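Local coordinates for alcohol dehydrogenase, zinc-containing (Thermotoga maritima, PDB 1VJ0), which probably acts as a zinc-dependent oxidoreductase of the medium-chain alcohol dehydrogenase family and binds two zinc ions per chain, at residues A[90-96]-A[157-163]; A[270-276]-A[293-299]. One frame throughout, in Å; residues are numbered along the deposited sequence.

Contact 1: residues A[90-96]-A[157-163]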
ATOM      1  N   LYS A  90      13.175 -32.182  -6.942  1.00 29.75           N
ATOM      2  CA  LYS A  90      13.203 -30.800  -6.456  1.00 28.58           C
ATOM      3  C   LYS A  90      12.951 -29.833  -7.596  1.00 28.08           C
ATOM      4  O   LYS A  90      13.567 -29.908  -8.612  1.00 27.68           O
ATOM      5  CB  LYS A  90      14.509 -30.468  -5.740  1.00 29.01           C
ATOM      6  CG  LYS A  90      14.603 -29.007  -5.300  1.00 28.51           C
ATOM      7  CD  LYS A  90      13.616 -28.635  -4.200  1.00 28.94           C
ATOM      8  CE  LYS A  90      13.786 -27.178  -3.772  1.00 29.27           C
ATOM      9  NZ  LYS A  90      12.756 -26.649  -2.732  1.00 26.36           N
ATOM     10  N   ARG A  91      11.972 -28.969  -7.407  1.00 28.02           N
ATOM     11  CA  ARG A  91      11.658 -27.925  -8.353  1.00 29.19           C
ATOM     12  C   ARG A  91      12.184 -26.617  -7.854  1.00 29.01           C
ATOM     13  O   ARG A  91      12.136 -26.300  -6.637  1.00 30.08           O
ATOM     14  CB  ARG A  91      10.159 -27.787  -8.494  1.00 29.36           C
ATOM     15  CG  ARG A  91       9.572 -28.951  -9.204  1.00 32.55           C
ATOM     16  CD  ARG A  91       8.133 -28.779  -9.464  1.00 35.22           C
ATOM     17  NE  ARG A  91       7.568 -30.054  -9.856  1.00 39.52           N
ATOM     18  CZ  ARG A  91       7.525 -30.532 -11.088  1.00 40.63           C
ATOM     19  NH1 ARG A  91       7.998 -29.830 -12.123  1.00 43.73           N
ATOM     20  NH2 ARG A  91       6.978 -31.730 -11.299  1.00 43.65           N
ATOM     21  N   ASP A  92      12.685 -25.826  -8.783  1.00 28.36           N
ATOM     22  CA  ASP A  92      13.061 -24.460  -8.429  1.00 27.13           C
ATOM     23  C   ASP A  92      11.797 -23.597  -8.285  1.00 26.44           C
ATOM     24  O   ASP A  92      10.650 -24.100  -8.457  1.00 25.36           O
ATOM     25  CB  ASP A  92      14.097 -23.911  -9.426  1.00 27.39           C
ATOM     26  CG  ASP A  92      13.514 -23.265 -10.638  1.00 30.21           C
ATOM     27  OD1 ASP A  92      12.294 -23.430 -10.974  1.00 27.85           O
ATOM     28  OD2 ASP A  92      14.272 -22.544 -11.336  1.00 27.19           O
ATOM     29  N   LEU A  93      11.979 -22.328  -7.929  1.00 25.99           N
ATOM     30  CA  LEU A  93      10.825 -21.449  -7.666  1.00 27.26           C
ATOM     31  C   LEU A  93       9.908 -21.184  -8.876  1.00 27.36           C
ATOM     32  O   LEU A  93       8.773 -20.757  -8.719  1.00 27.53           O
ATOM     33  CB  LEU A  93      11.302 -20.141  -7.111  1.00 26.80           C
ATOM     34  CG  LEU A  93      11.771 -20.205  -5.642  1.00 29.09           C
ATOM     35  CD1 LEU A  93      12.810 -19.133  -5.342  1.00 29.35           C
ATOM     36  CD2 LEU A  93      10.582 -20.108  -4.675  1.00 27.22           C
ATOM     37  N   ASN A  94      10.406 -21.423 -10.088  1.00 28.56           N
ATOM     38  CA  ASN A  94       9.590 -21.286 -11.301  1.00 27.92           C
ATOM     39  C   ASN A  94       8.934 -22.587 -11.713  1.00 29.21           C
ATOM     40  O   ASN A  94       8.205 -22.629 -12.726  1.00 28.20           O
ATOM     41  CB  ASN A  94      10.420 -20.724 -12.453  1.00 28.43           C
ATOM     42  CG  ASN A  94      10.827 -19.284 -12.220  1.00 32.39           C
ATOM     43  OD1 ASN A  94      10.014 -18.450 -11.750  1.00 30.94           O
ATOM     44  ND2 ASN A  94      12.090 -18.970 -12.506  1.00 32.59           N
ATOM     45  N   GLY A  95       9.173 -23.645 -10.930  1.00 27.30           N
ATOM     46  CA  GLY A  95       8.568 -24.922 -11.157  1.00 27.65           C
ATOM     47  C   GLY A  95       9.426 -25.884 -11.942  1.00 27.35           C
ATOM     48  O   GLY A  95       8.954 -26.966 -12.313  1.00 26.93           O
ATOM     49  N   GLU A  96      10.663 -25.521 -12.252  1.00 27.45           N
ATOM     50  CA  GLU A  96      11.446 -26.387 -13.132  1.00 29.80           C
ATOM     51  C   GLU A  96      12.133 -27.431 -12.294  1.00 28.31           C
ATOM     52  O   GLU A  96      12.787 -27.113 -11.313  1.00 28.26           O
ATOM     53  CB  GLU A  96      12.536 -25.640 -13.901  1.00 30.17           C
ATOM     54  CG  GLU A  96      12.103 -24.436 -14.706  1.00 32.03           C
ATOM     55  CD  GLU A  96      13.279 -24.005 -15.576  1.00 33.87           C
ATOM     56  OE1 GLU A  96      13.832 -24.871 -16.337  1.00 39.67           O
ATOM     57  OE2 GLU A  96      13.677 -22.836 -15.467  1.00 40.84           O
ATOM     58  N   PRO A 157      15.287 -30.109   1.313  1.00 28.16           N
ATOM     59  CA  PRO A 157      14.204 -29.983   0.324  1.00 28.66           C
ATOM     60  C   PRO A 157      13.467 -28.676   0.441  1.00 29.13           C
ATOM     61  O   PRO A 157      12.935 -28.173  -0.537  1.00 30.63           O
ATOM     62  CB  PRO A 157      13.295 -31.199   0.622  1.00 28.19           C
ATOM     63  CG  PRO A 157      13.657 -31.670   2.008  1.00 27.21           C
ATOM     64  CD  PRO A 157      15.104 -31.289   2.175  1.00 27.94           C
ATOM     65  N   GLU A 158      13.455 -28.100   1.630  1.00 29.83           N
ATOM     66  CA  GLU A 158      12.734 -26.858   1.884  1.00 30.22           C
ATOM     67  C   GLU A 158      13.451 -25.626   1.330  1.00 30.74           C
ATOM     68  O   GLU A 158      12.887 -24.537   1.335  1.00 30.66           O
ATOM     69  CB  GLU A 158      12.538 -26.672   3.387  1.00 30.44           C
ATOM     70  CG  GLU A 158      11.636 -27.712   3.995  1.00 32.96           C
ATOM     71  CD  GLU A 158      12.357 -28.958   4.432  1.00 36.21           C
ATOM     72  OE1 GLU A 158      13.583 -29.037   4.297  1.00 36.58           O
ATOM     73  OE2 GLU A 158      11.668 -29.870   4.913  1.00 42.60           O
ATOM     74  N   THR A 159      14.710 -25.770   0.927  1.00 28.64           N
ATOM     75  CA  THR A 159      15.427 -24.665   0.346  1.00 28.58           C
ATOM     76  C   THR A 159      14.745 -24.089  -0.933  1.00 29.08           C
ATOM     77  O   THR A 159      14.390 -24.821  -1.898  1.00 28.82           O
ATOM     78  CB  THR A 159      16.840 -25.118  -0.087  1.00 28.58           C
ATOM     79  OG1 THR A 159      17.519 -25.775   0.990  1.00 28.11           O
ATOM     80  CG2 THR A 159      17.696 -23.915  -0.479  1.00 28.42           C
ATOM     81  N   ASP A 160      14.660 -22.766  -0.960  1.00 29.39           N
ATOM     82  CA  ASP A 160      14.255 -22.066  -2.181  1.00 29.51           C
ATOM     83  C   ASP A 160      15.429 -21.913  -3.131  1.00 28.60           C
ATOM     84  O   ASP A 160      16.458 -21.307  -2.828  1.00 27.33           O
ATOM     85  CB  ASP A 160      13.612 -20.728  -1.840  1.00 30.74           C
ATOM     86  CG  ASP A 160      12.385 -20.901  -0.925  1.00 32.82           C
ATOM     87  OD1 ASP A 160      11.556 -21.805  -1.148  1.00 34.25           O
ATOM     88  OD2 ASP A 160      12.221 -20.219   0.078  1.00 33.63           O
ATOM     89  N   VAL A 161      15.235 -22.479  -4.324  1.00 28.89           N
ATOM     90  CA  VAL A 161      16.267 -22.555  -5.326  1.00 29.35           C
ATOM     91  C   VAL A 161      15.789 -21.858  -6.592  1.00 29.31           C
ATOM     92  O   VAL A 161      14.586 -21.864  -6.948  1.00 27.44           O
ATOM     93  CB  VAL A 161      16.585 -24.045  -5.622  1.00 29.97           C
ATOM     94  CG1 VAL A 161      17.669 -24.163  -6.667  1.00 29.76           C
ATOM     95  CG2 VAL A 161      16.991 -24.779  -4.317  1.00 29.99           C
ATOM     96  N   LEU A 162      16.759 -21.307  -7.316  1.00 29.84           N
ATOM     97  CA  LEU A 162      16.539 -20.771  -8.646  1.00 29.85           C
ATOM     98  C   LEU A 162      17.667 -21.288  -9.573  1.00 29.90           C
ATOM     99  O   LEU A 162      18.823 -21.107  -9.260  1.00 27.13           O
ATOM    100  CB  LEU A 162      16.626 -19.261  -8.551  1.00 31.10           C
ATOM    101  CG  LEU A 162      15.905 -18.339  -9.509  1.00 34.11           C
ATOM    102  CD1 LEU A 162      14.419 -18.696  -9.608  1.00 37.53           C
ATOM    103  CD2 LEU A 162      16.065 -16.861  -9.071  1.00 33.05           C
ATOM    104  N   LYS A 163      17.277 -21.946 -10.668  1.00 28.37           N
ATOM    105  CA  LYS A 163      18.138 -22.331 -11.761  1.00 29.84           C
ATOM    106  C   LYS A 163      18.611 -21.087 -12.483  1.00 29.31           C
ATOM    107  O   LYS A 163      17.814 -20.175 -12.743  1.00 28.15           O
ATOM    108  CB  LYS A 163      17.378 -23.126 -12.820  1.00 29.78           C
ATOM    109  CG  LYS A 163      17.452 -24.576 -12.710  1.00 33.63           C
ATOM    110  CD  LYS A 163      16.545 -25.257 -13.748  1.00 32.45           C
ATOM    111  CE  LYS A 163      17.245 -25.374 -15.084  1.00 33.60           C
ATOM    112  NZ  LYS A 163      16.293 -26.049 -16.061  1.00 34.43           N
TER
HETATM  113  O   HOH W   1      12.784 -24.071  -4.948  1.00 23.72           O

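Contact 2: residues A[270-276]-A[293-299]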
ATOM      1  N   PHE A 270      14.366   9.419   0.377  1.00 28.42           N
ATOM      2  CA  PHE A 270      14.662   8.073   0.817  1.00 28.63           C
ATOM      3  C   PHE A 270      16.145   7.984   1.176  1.00 29.08           C
ATOM      4  O   PHE A 270      16.998   8.381   0.411  1.00 28.43           O
ATOM      5  CB  PHE A 270      14.264   7.028  -0.257  1.00 29.60           C
ATOM      6  CG  PHE A 270      14.610   5.573   0.114  1.00 29.63           C
ATOM      7  CD1 PHE A 270      15.894   5.051  -0.111  1.00 28.95           C
ATOM      8  CD2 PHE A 270      13.679   4.763   0.767  1.00 32.33           C
ATOM      9  CE1 PHE A 270      16.198   3.707   0.277  1.00 28.71           C
ATOM     10  CE2 PHE A 270      13.968   3.429   1.106  1.00 29.30           C
ATOM     11  CZ  PHE A 270      15.235   2.920   0.861  1.00 30.16           C
ATOM     12  N   ILE A 271      16.413   7.517   2.378  1.00 28.26           N
ATOM     13  CA  ILE A 271      17.770   7.257   2.829  1.00 29.01           C
ATOM     14  C   ILE A 271      17.960   5.797   3.204  1.00 28.81           C
ATOM     15  O   ILE A 271      17.113   5.218   3.869  1.00 27.69           O
ATOM     16  CB  ILE A 271      18.117   8.177   4.016  1.00 27.82           C
ATOM     17  CG1 ILE A 271      17.853   9.636   3.608  1.00 28.62           C
ATOM     18  CG2 ILE A 271      19.566   8.010   4.425  1.00 29.92           C
ATOM     19  CD1 ILE A 271      18.259  10.651   4.637  1.00 30.88           C
ATOM     20  N   LEU A 272      19.141   5.251   2.876  1.00 29.70           N
ATOM     21  CA  LEU A 272      19.540   3.920   3.316  1.00 29.13           C
ATOM     22  C   LEU A 272      20.739   4.045   4.240  1.00 28.74           C
ATOM     23  O   LEU A 272      21.787   4.577   3.828  1.00 26.69           O
ATOM     24  CB  LEU A 272      19.945   3.057   2.117  1.00 28.66           C
ATOM     25  CG  LEU A 272      20.481   1.671   2.480  1.00 30.46           C
ATOM     26  CD1 LEU A 272      19.371   0.815   3.091  1.00 31.97           C
ATOM     27  CD2 LEU A 272      21.065   1.044   1.261  1.00 31.73           C
ATOM     28  N   GLU A 273      20.585   3.593   5.490  1.00 27.92           N
ATOM     29  CA  GLU A 273      21.711   3.460   6.387  1.00 27.36           C
ATOM     30  C   GLU A 273      22.380   2.132   6.030  1.00 27.44           C
ATOM     31  O   GLU A 273      21.761   1.076   6.216  1.00 27.62           O
ATOM     32  CB  GLU A 273      21.292   3.464   7.879  1.00 27.06           C
ATOM     33  CG  GLU A 273      22.495   3.500   8.823  1.00 27.97           C
ATOM     34  CD  GLU A 273      23.072   2.099   9.065  1.00 33.09           C
ATOM     35  OE1 GLU A 273      22.243   1.179   9.370  1.00 34.91           O
ATOM     36  OE2 GLU A 273      24.299   1.916   8.970  1.00 31.45           O
ATOM     37  N   ALA A 274      23.630   2.197   5.568  1.00 26.22           N
ATOM     38  CA  ALA A 274      24.398   1.021   5.193  1.00 26.28           C
ATOM     39  C   ALA A 274      25.826   1.146   5.732  1.00 27.44           C
ATOM     40  O   ALA A 274      26.819   0.674   5.117  1.00 26.75           O
ATOM     41  CB  ALA A 274      24.374   0.869   3.695  1.00 27.50           C
ATOM     42  N   THR A 275      25.958   1.791   6.894  1.00 28.24           N
ATOM     43  CA  THR A 275      27.297   2.005   7.482  1.00 28.71           C
ATOM     44  C   THR A 275      27.661   0.985   8.521  1.00 28.56           C
ATOM     45  O   THR A 275      28.840   0.762   8.754  1.00 28.03           O
ATOM     46  CB  THR A 275      27.442   3.413   8.176  1.00 29.14           C
ATOM     47  OG1 THR A 275      26.572   3.497   9.303  1.00 30.22           O
ATOM     48  CG2 THR A 275      26.997   4.569   7.286  1.00 30.51           C
ATOM     49  N   GLY A 276      26.674   0.443   9.237  1.00 28.55           N
ATOM     50  CA  GLY A 276      26.978  -0.370  10.422  1.00 29.13           C
ATOM     51  C   GLY A 276      27.186   0.397  11.722  1.00 28.42           C
ATOM     52  O   GLY A 276      27.463  -0.185  12.775  1.00 30.33           O
ATOM     53  N   PHE A 293      11.483   8.860   4.060  1.00 27.78           N
ATOM     54  CA  PHE A 293      11.583   7.451   4.461  1.00 28.17           C
ATOM     55  C   PHE A 293      13.020   7.002   4.671  1.00 28.72           C
ATOM     56  O   PHE A 293      13.883   7.174   3.838  1.00 29.19           O
ATOM     57  CB  PHE A 293      10.863   6.614   3.390  1.00 29.54           C
ATOM     58  CG  PHE A 293      10.537   5.223   3.800  1.00 28.99           C
ATOM     59  CD1 PHE A 293      11.519   4.270   3.844  1.00 29.66           C
ATOM     60  CD2 PHE A 293       9.238   4.854   4.035  1.00 29.10           C
ATOM     61  CE1 PHE A 293      11.222   2.968   4.183  1.00 30.25           C
ATOM     62  CE2 PHE A 293       8.926   3.547   4.339  1.00 31.47           C
ATOM     63  CZ  PHE A 293       9.948   2.607   4.425  1.00 30.31           C
ATOM     64  N   TYR A 294      13.316   6.467   5.842  1.00 27.64           N
ATOM     65  CA  TYR A 294      14.670   6.106   6.187  1.00 26.68           C
ATOM     66  C   TYR A 294      14.710   4.604   6.505  1.00 28.00           C
ATOM     67  O   TYR A 294      14.216   4.203   7.532  1.00 27.90           O
ATOM     68  CB  TYR A 294      15.049   6.906   7.408  1.00 27.54           C
ATOM     69  CG  TYR A 294      16.508   7.039   7.774  1.00 24.72           C
ATOM     70  CD1 TYR A 294      17.527   6.302   7.164  1.00 24.38           C
ATOM     71  CD2 TYR A 294      16.865   8.000   8.675  1.00 27.10           C
ATOM     72  CE1 TYR A 294      18.862   6.474   7.539  1.00 27.42           C
ATOM     73  CE2 TYR A 294      18.196   8.189   9.038  1.00 30.32           C
ATOM     74  CZ  TYR A 294      19.188   7.421   8.456  1.00 29.78           C
ATOM     75  OH  TYR A 294      20.492   7.673   8.825  1.00 29.26           O
ATOM     76  N   SER A 295      15.299   3.791   5.624  1.00 27.93           N
ATOM     77  CA  SER A 295      15.487   2.374   5.833  1.00 27.69           C
ATOM     78  C   SER A 295      16.824   2.201   6.494  1.00 28.40           C
ATOM     79  O   SER A 295      17.842   2.623   5.952  1.00 28.32           O
ATOM     80  CB  SER A 295      15.508   1.556   4.529  1.00 28.34           C
ATOM     81  OG  SER A 295      14.172   1.350   4.058  1.00 30.73           O
ATOM     82  N   VAL A 296      16.812   1.546   7.646  1.00 26.84           N
ATOM     83  CA  VAL A 296      18.001   1.314   8.426  1.00 28.21           C
ATOM     84  C   VAL A 296      18.359  -0.165   8.343  1.00 28.41           C
ATOM     85  O   VAL A 296      17.697  -1.017   8.931  1.00 29.25           O
ATOM     86  CB  VAL A 296      17.812   1.785   9.875  1.00 28.32           C
ATOM     87  CG1 VAL A 296      19.069   1.606  10.624  1.00 28.63           C
ATOM     88  CG2 VAL A 296      17.371   3.234   9.893  1.00 28.97           C
ATOM     89  N   ALA A 297      19.439  -0.460   7.632  1.00 28.43           N
ATOM     90  CA  ALA A 297      19.791  -1.859   7.294  1.00 28.99           C
ATOM     91  C   ALA A 297      21.230  -2.247   7.620  1.00 30.16           C
ATOM     92  O   ALA A 297      21.544  -3.405   7.540  1.00 30.97           O
ATOM     93  CB  ALA A 297      19.500  -2.144   5.853  1.00 28.93           C
ATOM     94  N   GLY A 298      22.099  -1.311   8.006  1.00 29.48           N
ATOM     95  CA  GLY A 298      23.542  -1.653   8.116  1.00 29.77           C
ATOM     96  C   GLY A 298      23.951  -2.066   9.515  1.00 29.88           C
ATOM     97  O   GLY A 298      24.803  -2.922   9.690  1.00 30.27           O
ATOM     98  N   VAL A 299      23.382  -1.410  10.525  1.00 29.51           N
ATOM     99  CA  VAL A 299      23.701  -1.738  11.920  1.00 29.21           C
ATOM    100  C   VAL A 299      23.395  -3.212  12.174  1.00 29.81           C
ATOM    101  O   VAL A 299      22.249  -3.683  12.000  1.00 29.45           O
ATOM    102  CB  VAL A 299      22.953  -0.873  12.899  1.00 29.07           C
ATOM    103  CG1 VAL A 299      23.295  -1.267  14.296  1.00 28.77           C
ATOM    104  CG2 VAL A 299      23.245   0.630  12.642  1.00 30.32           C
TER

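Contact 1: residues A[90-96]-A[157-163]
A loop can be fixed to the edge of a sheet by a few well-placed polar groups, and residues 90-96, between strands 78-86 and 103-106 of the GroES-like domain, do this against residues 157-163, which lead into strand 161-164. Lys90 comes first. Its CA-to-CB bond points toward the other segment, and NZ donates to Pro157 O (2.7 Å) and Thr159 O (2.6 Å), drawing together two carbonyls of the loop that leads into the strand. Arg91 turns away, but its O accepts from water 1 (2.9 Å), which itself accepts from Val161 N (3.0 Å). Asp92 is the hub. OD2 receives Lys163 N (3.1 Å), while OD1 takes Asn94 N (2.9 Å) in an Asx turn and Glu96 N (2.9 Å), so a single carboxylate shapes its own type I turn, Asp92 to Gly95, and grips the strand. Leu93 N then donates to Val161 O (2.8 Å), and its side chain meets Leu162 (CB to CD1, 4.2 Å) before continuing onto helix 329-340. The amide of Asn94 brushes the same leucine, ND2 to CD1 3.7 Å, and its OD1 bonds Arg266 of the third subunit. Gly95 closes the turn with a positive phi of 96°. Glu96 ends the segment with a salt bridge, OE1 to Lys163 NZ, 2.7 Å. Apolar contact is thus slight, and the chemistry implies that the loop is held chiefly by directed bonds: the side chains of buried Lys90 and Asp92, with Leu93 N, meet backbone groups of the loop and strand.

Contact 2: residues A[270-276]-A[293-299]
Glu273 shows how one carboxylate can organise the ends of two neighbouring strands in a Rossmann-type sheet. Its OE1 accepts from Gly298 N (2.8 Å) and Val299 N (3.1 Å) across the contact, while OE2 takes Thr275 N (2.7 Å), Gly276 N (2.8 Å) and Thr275 OG1 (2.8 Å) in its own segment, so the loops after both strands fold around a buried acid. Gly298 suits this crowding: a CB there would lie 2.7 Å from Glu273 OE2. Behind the carboxylate runs the parallel ladder of a beta-alpha-beta unit, whose strands 268-273 and 292-296 are linked through helix 280-287. The bonds alternate as parallel pairing requires: Ile271 N to Phe293 O and Ser295 N to Ile271 O, both 2.9 Å, then Glu273 N to Ser295 O at 2.9 Å and Ala297 N to Glu273 O at 3.1 Å. Strand axes lie 4.7 Å apart at 15°. Side chains sort onto two faces. Ile271 and Tyr294 share one with Glu273 and Val296; Ile271 CG2 comes within 3.5 Å of Tyr294 CE1, helix 280-287 packs on this side, and Tyr294 OH bonds Gln202 of strand 198-202. The other face carries Phe270, Phe293, Leu272 and Ser295, with helix 170-188 touching Leu272. Here the two phenylalanine rings are nearly parallel, planes at 13°, yet slid so far apart that they barely overlap, with centroids 5.9 Å from each other. Their nearest atoms, Phe270 CE2 and Phe293 CD1, are 3.8 Å apart.

Overall arrangement
The two contacts lie on opposite sides of the chain's centre, with centres 31 Å and nearest atoms about 20 Å apart, and they share no strand or helix. Contact 1 belongs to the GroES-like domain and is only partly buried; contact 2 sits between inner strands of the six-stranded parallel sheet and is the more deeply enclosed. Place sets chemistry. At the periphery, side chains do much of the bonding to a strand and a water takes part, whereas in the core main-chain pairing dominates and mostly apolar side chains cover both faces. Each nonetheless uses one buried carboxylate, Asp92 or Glu273, to gather backbone amides. Both also touch other subunits: contact 1 the second and third, contact 2 the fourth.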